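Local coordinates for protein iodotyrosine deiodinase (Thermotoga neapolitana, PDB 6TYK) that removes halogens reductively from halotyrosines such as 3-iodo-L-tyrosine and 3,5-diiodo-L-tyrosine, working as an FMN-dependent homodimer of the nitroreductase family, at residues S39-Q44 with S109-R114; L103-K108 with K148-P153. All blocks are in the same frame, centred on the assembly; numbering follows the deposited sequence.

Contact 1: residues S39-Q44 with S109-R114; sequences SGMNAQ and SAPYSR. With FMN (flavin mononucleotide), chain J; IYR (3-iodo-tyrosine), chain K; IYR (3-iodo-tyrosine), chain N.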
loop_
_atom_site.group_PDB
_atom_site.type_symbol
_atom_site.label_atom_id
_atom_site.label_comp_id
_atom_site.label_asym_id
_atom_site.label_seq_id
_atom_site.Cartn_x
_atom_site.Cartn_y
_atom_site.Cartn_z
ATOM N N SER A 39 9.950 -1.389 -2.517
ATOM C CA SER A 39 9.408 -2.731 -2.637
ATOM C C SER A 39 10.394 -3.718 -2.059
ATOM O O SER A 39 11.598 -3.431 -1.962
ATOM C CB SER A 39 9.093 -3.080 -4.094
ATOM O OG SER A 39 10.250 -2.985 -4.918
ATOM N N GLY A 40 9.898 -4.899 -1.707
ATOM C CA GLY A 40 10.753 -5.944 -1.176
ATOM C C GLY A 40 11.857 -6.242 -2.169
ATOM O O GLY A 40 11.594 -6.491 -3.346
ATOM N N MET A 41 13.090 -6.222 -1.680
ATOM C CA MET A 41 14.270 -6.443 -2.502
ATOM C C MET A 41 14.322 -5.581 -3.764
ATOM O O MET A 41 14.986 -5.930 -4.743
ATOM C CB MET A 41 14.419 -7.926 -2.811
ATOM C CG MET A 41 14.674 -8.745 -1.549
ATOM S SD MET A 41 15.797 -10.119 -1.832
ATOM C CE MET A 41 15.913 -10.850 -0.200
ATOM N N ASN A 42 13.669 -4.424 -3.708
ATOM C CA ASN A 42 13.584 -3.527 -4.862
ATOM C C ASN A 42 13.149 -4.259 -6.130
ATOM O O ASN A 42 13.566 -3.911 -7.230
ATOM C CB ASN A 42 14.895 -2.757 -5.097
ATOM C CG ASN A 42 14.715 -1.587 -6.047
ATOM O OD1 ASN A 42 13.673 -0.942 -6.050
ATOM N ND2 ASN A 42 15.728 -1.307 -6.856
ATOM N N ALA A 43 12.309 -5.274 -5.966
ATOM C CA ALA A 43 11.860 -6.076 -7.098
ATOM C C ALA A 43 10.945 -5.302 -8.047
ATOM O O ALA A 43 10.784 -5.693 -9.198
ATOM C CB ALA A 43 11.159 -7.322 -6.606
ATOM N N GLN A 44 10.321 -4.231 -7.550
ATOM C CA GLN A 44 9.350 -3.482 -8.344
ATOM C C GLN A 44 8.332 -4.444 -8.929
ATOM O O GLN A 44 8.169 -4.539 -10.145
ATOM C CB GLN A 44 10.053 -2.677 -9.437
ATOM C CG GLN A 44 11.054 -1.691 -8.855
ATOM C CD GLN A 44 12.137 -1.291 -9.827
ATOM O OE1 GLN A 44 11.855 -0.760 -10.878
ATOM N NE2 GLN A 44 13.393 -1.520 -9.451
ATOM N N SER A 109 6.478 -14.207 -7.483
ATOM C CA SER A 109 7.747 -14.744 -7.010
ATOM C C SER A 109 8.535 -13.782 -6.130
ATOM O O SER A 109 9.453 -14.197 -5.423
ATOM C CB SER A 109 8.607 -15.165 -8.197
ATOM O OG SER A 109 8.853 -14.059 -9.048
ATOM N N ALA A 110 8.195 -12.500 -6.177
ATOM C CA ALA A 110 8.980 -11.500 -5.468
ATOM C C ALA A 110 8.627 -11.485 -3.988
ATOM O O ALA A 110 7.469 -11.679 -3.617
ATOM C CB ALA A 110 8.768 -10.136 -6.090
ATOM N N PRO A 111 9.623 -11.254 -3.129
ATOM C CA PRO A 111 9.339 -11.246 -1.691
ATOM C C PRO A 111 8.499 -10.044 -1.299
ATOM O O PRO A 111 8.757 -8.934 -1.762
ATOM C CB PRO A 111 10.731 -11.162 -1.065
ATOM C CG PRO A 111 11.570 -10.492 -2.115
ATOM C CD PRO A 111 11.036 -10.953 -3.430
ATOM N N TYR A 112 7.483 -10.276 -0.476
ATOM C CA TYR A 112 6.581 -9.211 -0.063
ATOM C C TYR A 112 6.003 -8.498 -1.273
ATOM O O TYR A 112 5.782 -7.290 -1.261
ATOM C CB TYR A 112 7.281 -8.237 0.888
ATOM C CG TYR A 112 7.364 -8.784 2.281
ATOM C CD1 TYR A 112 6.340 -8.565 3.184
ATOM C CD2 TYR A 112 8.449 -9.540 2.684
ATOM C CE1 TYR A 112 6.387 -9.076 4.454
ATOM C CE2 TYR A 112 8.513 -10.057 3.966
ATOM C CZ TYR A 112 7.474 -9.821 4.841
ATOM O OH TYR A 112 7.511 -10.324 6.117
ATOM N N SER A 113 5.747 -9.271 -2.320
ATOM C CA SER A 113 5.179 -8.727 -3.549
ATOM C C SER A 113 3.835 -8.034 -3.334
ATOM O O SER A 113 3.631 -6.918 -3.811
ATOM C CB SER A 113 5.043 -9.827 -4.610
ATOM O OG SER A 113 4.347 -10.951 -4.107
ATOM N N ARG A 114 2.927 -8.676 -2.603
ATOM C CA ARG A 114 1.593 -8.110 -2.443
ATOM C C ARG A 114 1.626 -6.827 -1.616
ATOM O O ARG A 114 0.980 -5.834 -1.971
ATOM C CB ARG A 114 0.643 -9.131 -1.812
ATOM C CG ARG A 114 0.583 -10.452 -2.583
ATOM C CD ARG A 114 -0.671 -11.245 -2.246
ATOM N NE ARG A 114 -1.871 -10.499 -2.606
ATOM C CZ ARG A 114 -3.056 -10.664 -2.033
ATOM N NH1 ARG A 114 -3.218 -11.569 -1.071
ATOM N NH2 ARG A 114 -4.084 -9.931 -2.430
HETATM N N1 FMN J . 14.535 -3.332 3.983
HETATM C C2 FMN J . 15.299 -3.991 4.905
HETATM O O2 FMN J . 16.438 -3.580 5.127
HETATM N N3 FMN J . 14.800 -5.086 5.572
HETATM C C4 FMN J . 13.524 -5.530 5.320
HETATM O O4 FMN J . 13.075 -6.512 5.926
HETATM C C4A FMN J . 12.747 -4.856 4.385
HETATM N N5 FMN J . 11.471 -5.298 4.114
HETATM C C5A FMN J . 10.691 -4.610 3.206
HETATM C C6 FMN J . 9.394 -5.034 2.972
HETATM C C7 FMN J . 8.578 -4.367 2.071
HETATM C C7M FMN J . 7.171 -4.862 1.863
HETATM C C8 FMN J . 9.076 -3.259 1.405
HETATM C C8M FMN J . 8.230 -2.510 0.430
HETATM C C9 FMN J . 10.381 -2.835 1.629
HETATM C C9A FMN J . 11.194 -3.498 2.541
HETATM N N10 FMN J . 12.500 -3.094 2.767
HETATM C C10 FMN J . 13.260 -3.752 3.710
HETATM C "C1'" FMN J . 13.066 -1.909 2.044
HETATM C "C2'" FMN J . 13.475 -2.336 0.610
HETATM O "O2'" FMN J . 14.673 -3.108 0.588
HETATM C "C3'" FMN J . 13.633 -1.078 -0.246
HETATM O "O3'" FMN J . 12.345 -0.509 -0.379
HETATM C "C4'" FMN J . 14.245 -1.322 -1.620
HETATM O "O4'" FMN J . 15.565 -1.799 -1.485
HETATM C "C5'" FMN J . 14.276 -0.052 -2.463
HETATM O "O5'" FMN J . 14.912 0.980 -1.736
HETATM P P FMN J . 15.072 2.436 -2.388
HETATM O O1P FMN J . 15.699 2.281 -3.758
HETATM O O2P FMN J . 15.986 3.203 -1.453
HETATM O O3P FMN J . 13.737 3.144 -2.395
HETATM N N IYR K . 14.606 -8.815 6.640
HETATM C CA IYR K . 15.936 -9.057 6.134
HETATM C CB IYR K . 16.059 -9.344 4.627
HETATM C CC IYR K . 15.482 -8.328 3.700
HETATM C CD IYR K . 14.250 -8.571 3.115
HETATM C CE IYR K . 13.670 -7.672 2.212
HETATM I IE IYR K . 11.852 -8.123 1.454
HETATM C CF IYR K . 14.359 -6.499 1.882
HETATM O OF IYR K . 13.875 -5.559 0.998
HETATM C CG IYR K . 15.618 -6.237 2.459
HETATM C CH IYR K . 16.157 -7.145 3.363
HETATM C C IYR K . 16.903 -7.929 6.429
HETATM O O IYR K . 18.125 -7.931 6.273
HETATM O OXT IYR K . 16.328 -6.813 6.931
HETATM N N IYR N . 2.512 -12.460 3.917
HETATM C CA IYR N . 1.574 -13.209 3.108
HETATM C CB IYR N . 1.183 -12.576 1.757
HETATM C CC IYR N . -0.064 -11.778 1.866
HETATM C CD IYR N . -0.011 -10.394 1.696
HETATM C CE IYR N . -1.158 -9.608 1.781
HETATM I IE IYR N . -1.014 -7.601 1.522
HETATM C CF IYR N . -2.375 -10.245 2.048
HETATM O OF IYR N . -3.565 -9.586 2.156
HETATM C CG IYR N . -2.447 -11.642 2.226
HETATM C CH IYR N . -1.295 -12.400 2.132
HETATM C C IYR N . 2.100 -14.594 2.771
HETATM O O IYR N . 1.505 -15.677 2.795
HETATM O OXT IYR N . 3.405 -14.592 2.387
HETATM O O HOH W 1 8.836 -7.088 -3.909
#

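Contact 2: residues L103-K108 with K148-P153; sequences LVFSEK and KLVNTP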
loop_
_atom_site.group_PDB
_atom_site.type_symbol
_atom_site.label_atom_id
_atom_site.label_comp_id
_atom_site.label_asym_id
_atom_site.label_seq_id
_atom_site.Cartn_x
_atom_site.Cartn_y
_atom_site.Cartn_z
ATOM N N LEU A 103 -5.555 -2.422 -14.647
ATOM C CA LEU A 103 -5.409 -3.654 -13.894
ATOM C C LEU A 103 -4.005 -3.726 -13.340
ATOM O O LEU A 103 -3.024 -3.642 -14.078
ATOM C CB LEU A 103 -5.732 -4.877 -14.762
ATOM C CG LEU A 103 -7.226 -5.238 -14.855
ATOM C CD1 LEU A 103 -8.063 -4.083 -15.409
ATOM C CD2 LEU A 103 -7.415 -6.484 -15.699
ATOM N N VAL A 104 -3.916 -3.880 -12.027
ATOM C CA VAL A 104 -2.636 -3.872 -11.338
ATOM C C VAL A 104 -2.327 -5.279 -10.856
ATOM O O VAL A 104 -3.116 -5.887 -10.117
ATOM C CB VAL A 104 -2.655 -2.904 -10.134
ATOM C CG1 VAL A 104 -1.307 -2.903 -9.442
ATOM C CG2 VAL A 104 -3.014 -1.500 -10.589
ATOM N N PHE A 105 -1.187 -5.807 -11.295
ATOM C CA PHE A 105 -0.789 -7.157 -10.937
ATOM C C PHE A 105 0.435 -7.150 -10.044
ATOM O O PHE A 105 1.238 -6.212 -10.072
ATOM C CB PHE A 105 -0.430 -7.958 -12.193
ATOM C CG PHE A 105 -1.554 -8.104 -13.169
ATOM C CD1 PHE A 105 -1.884 -7.075 -14.035
ATOM C CD2 PHE A 105 -2.272 -9.289 -13.240
ATOM C CE1 PHE A 105 -2.928 -7.222 -14.938
ATOM C CE2 PHE A 105 -3.311 -9.442 -14.145
ATOM C CZ PHE A 105 -3.634 -8.408 -14.994
ATOM N N SER A 106 0.578 -8.215 -9.265
ATOM C CA SER A 106 1.787 -8.436 -8.481
ATOM C C SER A 106 2.557 -9.640 -9.007
ATOM O O SER A 106 1.975 -10.642 -9.434
ATOM C CB SER A 106 1.455 -8.629 -6.999
ATOM O OG SER A 106 0.569 -9.718 -6.801
ATOM N N GLU A 107 3.876 -9.525 -8.997
ATOM C CA GLU A 107 4.741 -10.624 -9.387
ATOM C C GLU A 107 4.829 -11.621 -8.238
ATOM O O GLU A 107 5.446 -11.344 -7.208
ATOM C CB GLU A 107 6.125 -10.086 -9.729
ATOM C CG GLU A 107 7.116 -11.136 -10.162
ATOM C CD GLU A 107 8.453 -10.535 -10.525
ATOM O OE1 GLU A 107 8.796 -9.475 -9.962
ATOM O OE2 GLU A 107 9.154 -11.120 -11.376
ATOM N N LYS A 108 4.208 -12.782 -8.415
ATOM C CA LYS A 108 4.099 -13.742 -7.321
ATOM C C LYS A 108 5.428 -14.131 -6.678
ATOM O O LYS A 108 5.501 -14.347 -5.468
ATOM C CB LYS A 108 3.369 -14.996 -7.792
ATOM C CG LYS A 108 1.945 -14.762 -8.261
ATOM C CD LYS A 108 1.374 -16.059 -8.804
ATOM C CE LYS A 108 0.052 -15.843 -9.497
ATOM N NZ LYS A 108 -0.478 -17.119 -10.055
ATOM N N LYS A 148 -8.242 -14.554 -16.634
ATOM C CA LYS A 148 -8.279 -15.367 -17.842
ATOM C C LYS A 148 -8.670 -14.521 -19.049
ATOM O O LYS A 148 -8.153 -14.723 -20.150
ATOM C CB LYS A 148 -9.240 -16.550 -17.674
ATOM C CG LYS A 148 -9.319 -17.473 -18.882
ATOM C CD LYS A 148 -10.395 -18.522 -18.687
ATOM C CE LYS A 148 -10.600 -19.351 -19.944
ATOM N NZ LYS A 148 -11.832 -20.178 -19.856
ATOM N N LEU A 149 -9.581 -13.574 -18.835
ATOM C CA LEU A 149 -10.041 -12.703 -19.914
ATOM C C LEU A 149 -8.899 -11.937 -20.555
ATOM O O LEU A 149 -8.933 -11.649 -21.749
ATOM C CB LEU A 149 -11.085 -11.706 -19.411
ATOM C CG LEU A 149 -12.499 -12.217 -19.198
ATOM C CD1 LEU A 149 -13.357 -11.072 -18.679
ATOM C CD2 LEU A 149 -13.047 -12.756 -20.505
ATOM N N VAL A 150 -7.895 -11.595 -19.758
ATOM C CA VAL A 150 -6.791 -10.782 -20.263
ATOM C C VAL A 150 -5.513 -11.601 -20.463
ATOM O O VAL A 150 -4.430 -11.047 -20.650
ATOM C CB VAL A 150 -6.537 -9.517 -19.393
ATOM C CG1 VAL A 150 -7.784 -8.629 -19.366
ATOM C CG2 VAL A 150 -6.117 -9.898 -17.982
ATOM N N ASN A 151 -5.652 -12.923 -20.429
ATOM C CA ASN A 151 -4.529 -13.825 -20.675
ATOM C C ASN A 151 -3.380 -13.613 -19.695
ATOM O O ASN A 151 -2.210 -13.579 -20.081
ATOM C CB ASN A 151 -4.025 -13.667 -22.108
ATOM C CG ASN A 151 -5.130 -13.812 -23.132
ATOM O OD1 ASN A 151 -6.035 -14.628 -22.977
ATOM N ND2 ASN A 151 -5.062 -13.011 -24.187
ATOM N N THR A 152 -3.719 -13.470 -18.420
ATOM C CA THR A 152 -2.724 -13.243 -17.384
ATOM C C THR A 152 -1.761 -14.419 -17.312
ATOM O O THR A 152 -2.190 -15.571 -17.225
ATOM C CB THR A 152 -3.404 -13.078 -16.020
ATOM O OG1 THR A 152 -4.368 -12.027 -16.101
ATOM C CG2 THR A 152 -2.388 -12.743 -14.946
ATOM N N PRO A 153 -0.452 -14.136 -17.358
ATOM C CA PRO A 153 0.527 -15.216 -17.194
ATOM C C PRO A 153 0.488 -15.752 -15.769
ATOM O O PRO A 153 0.118 -15.028 -14.851
ATOM C CB PRO A 153 1.869 -14.538 -17.486
ATOM C CG PRO A 153 1.640 -13.100 -17.324
ATOM C CD PRO A 153 0.182 -12.823 -17.564
#

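Contact 1: residues S39-Q44 with S109-R114
Gly40 O is gripped twice: by the amide of Ala43, which closes a tight turn, and by water 1, which donates to it at 2.9 Å. The same water donates to Pro111 O at 2.8 Å, so one molecule ties two carbonyls of facing loops together. No direct hydrogen bond joins 39-44 to 109-114. Gly40 lies with its CA 3.6 Å from Pro111 O, a close approach made possible by the absence of a side chain on that side.

The rest is apolar. Met41 CG meets Pro111 CG at 3.6 Å, the methionine chain crossing the proline ring at about a right angle. CG stands anti to the carbonyl carbon (chi1 -64°), which brings it onto the proline. Farther along, the methyl groups of Ala43 and Ala110 touch, CB to CB, at 3.7 Å. Segment 109-114 makes a type II turn from Ala110 to Ser113, and Tyr112 is the N-cap of the helix that follows. Ser116 OG in that helix bonds both Gly40 N and Tyr112 O.

Both loops face the active site. Met41 N donates to OF, the phenol oxygen of 3-iodo-tyrosine in chain K, at 2.9 Å and nearly straight (165°). The iodine IE lies 3.6 Å from Gly40 CA and also near the Tyr112 ring. Tyr112 CB packs on the flavin methyl C7M at 3.5 Å. Glu68, Tyr72 and Lys92 of the second subunit complete the substrate site.

The phenol oxygen is thus read by a main-chain N-H, while the iodine lies among Gly40 CA, Pro111 CB and the Tyr112 ring, with the flavin beside it. Fixing the 39-44 turn against the proline loop is consistent with a steady position for that N-H beside the flavin.

Contact 2: residues L103-K108 with K148-P153
The backbones of Leu103 and Val150 stay 9.7 Å apart, CA to CA, and those of Phe105 and Thr152 9.1 Å, so strand 100-107 and the end of helix 143-149 meet through side chains alone. The helix stops in a Schellman motif. Asn151 is its C-prime residue, with a positive phi of 59°, and Asn151 N reaches back to Lys148 O at 3.1 Å. Thr152 N bonds to Glu147 O. This reversal lets both Val150 and Thr152 direct their side chains at the strand.

Phe105 makes two of the three residue contacts, with Val150 and Thr152. Its CG is anti to the carbonyl carbon (chi1 -61°), and the ring reaches from the strand to the threonine and valine. Thr152 lies along the CD2-CE2 side of the Phe105 ring: OG1 is 3.4 Å from CE2, approaching obliquely. Thr152 CG2 also touches Phe105 CE2, at 3.5 Å. The hydroxyl has its polar partner elsewhere, in Glu147 O, so towards the ring it acts as a packing group. Val150 CG2 comes at the Phe105 ring edge, near its plane, 4.2 Å from CZ. Val150 CG1 meets Leu103 CD2 at 4.3 Å.

With an alanine in place of Phe105, Thr152 and Val150 CG2 would lose the ring, a gap is likely to open between strand and helix end, and Phe186 of the second subunit would lose its edge-to-face mate.

The contact is buried packing away from the flavin. Leu103 and Phe105 also pack on strand 46-51, and Val150 reaches Leu49 of that strand. Phe105 touches Leu158 of strand 156-165. From the second subunit, Phe186 meets the Phe105 ring edge-to-face and packs on Thr152 and Pro153. On the other face of strand 100-107, Val104 and Ser106 rest on helix 113-130.

In the fold
Contacts 1 and 2 interlock along the chain: 103-108 runs straight into 109-114, so the strand of contact 2 delivers the turn of contact 1. Their centres lie 16 Å apart. They touch where the strand ends and helix 113-130 begins, with Ser113 CB 3.0 Å from Glu107 O. Contact 1 borders the flavin and the iodotyrosine. Contact 2 stands back from both, the Leu103 side chain being about 13 Å from a bound FMN and that of Phe105 about 14 Å from a bound iodotyrosine. Both meet the second subunit, contact 1 at the shared active site and contact 2 at the partner's C-terminal end.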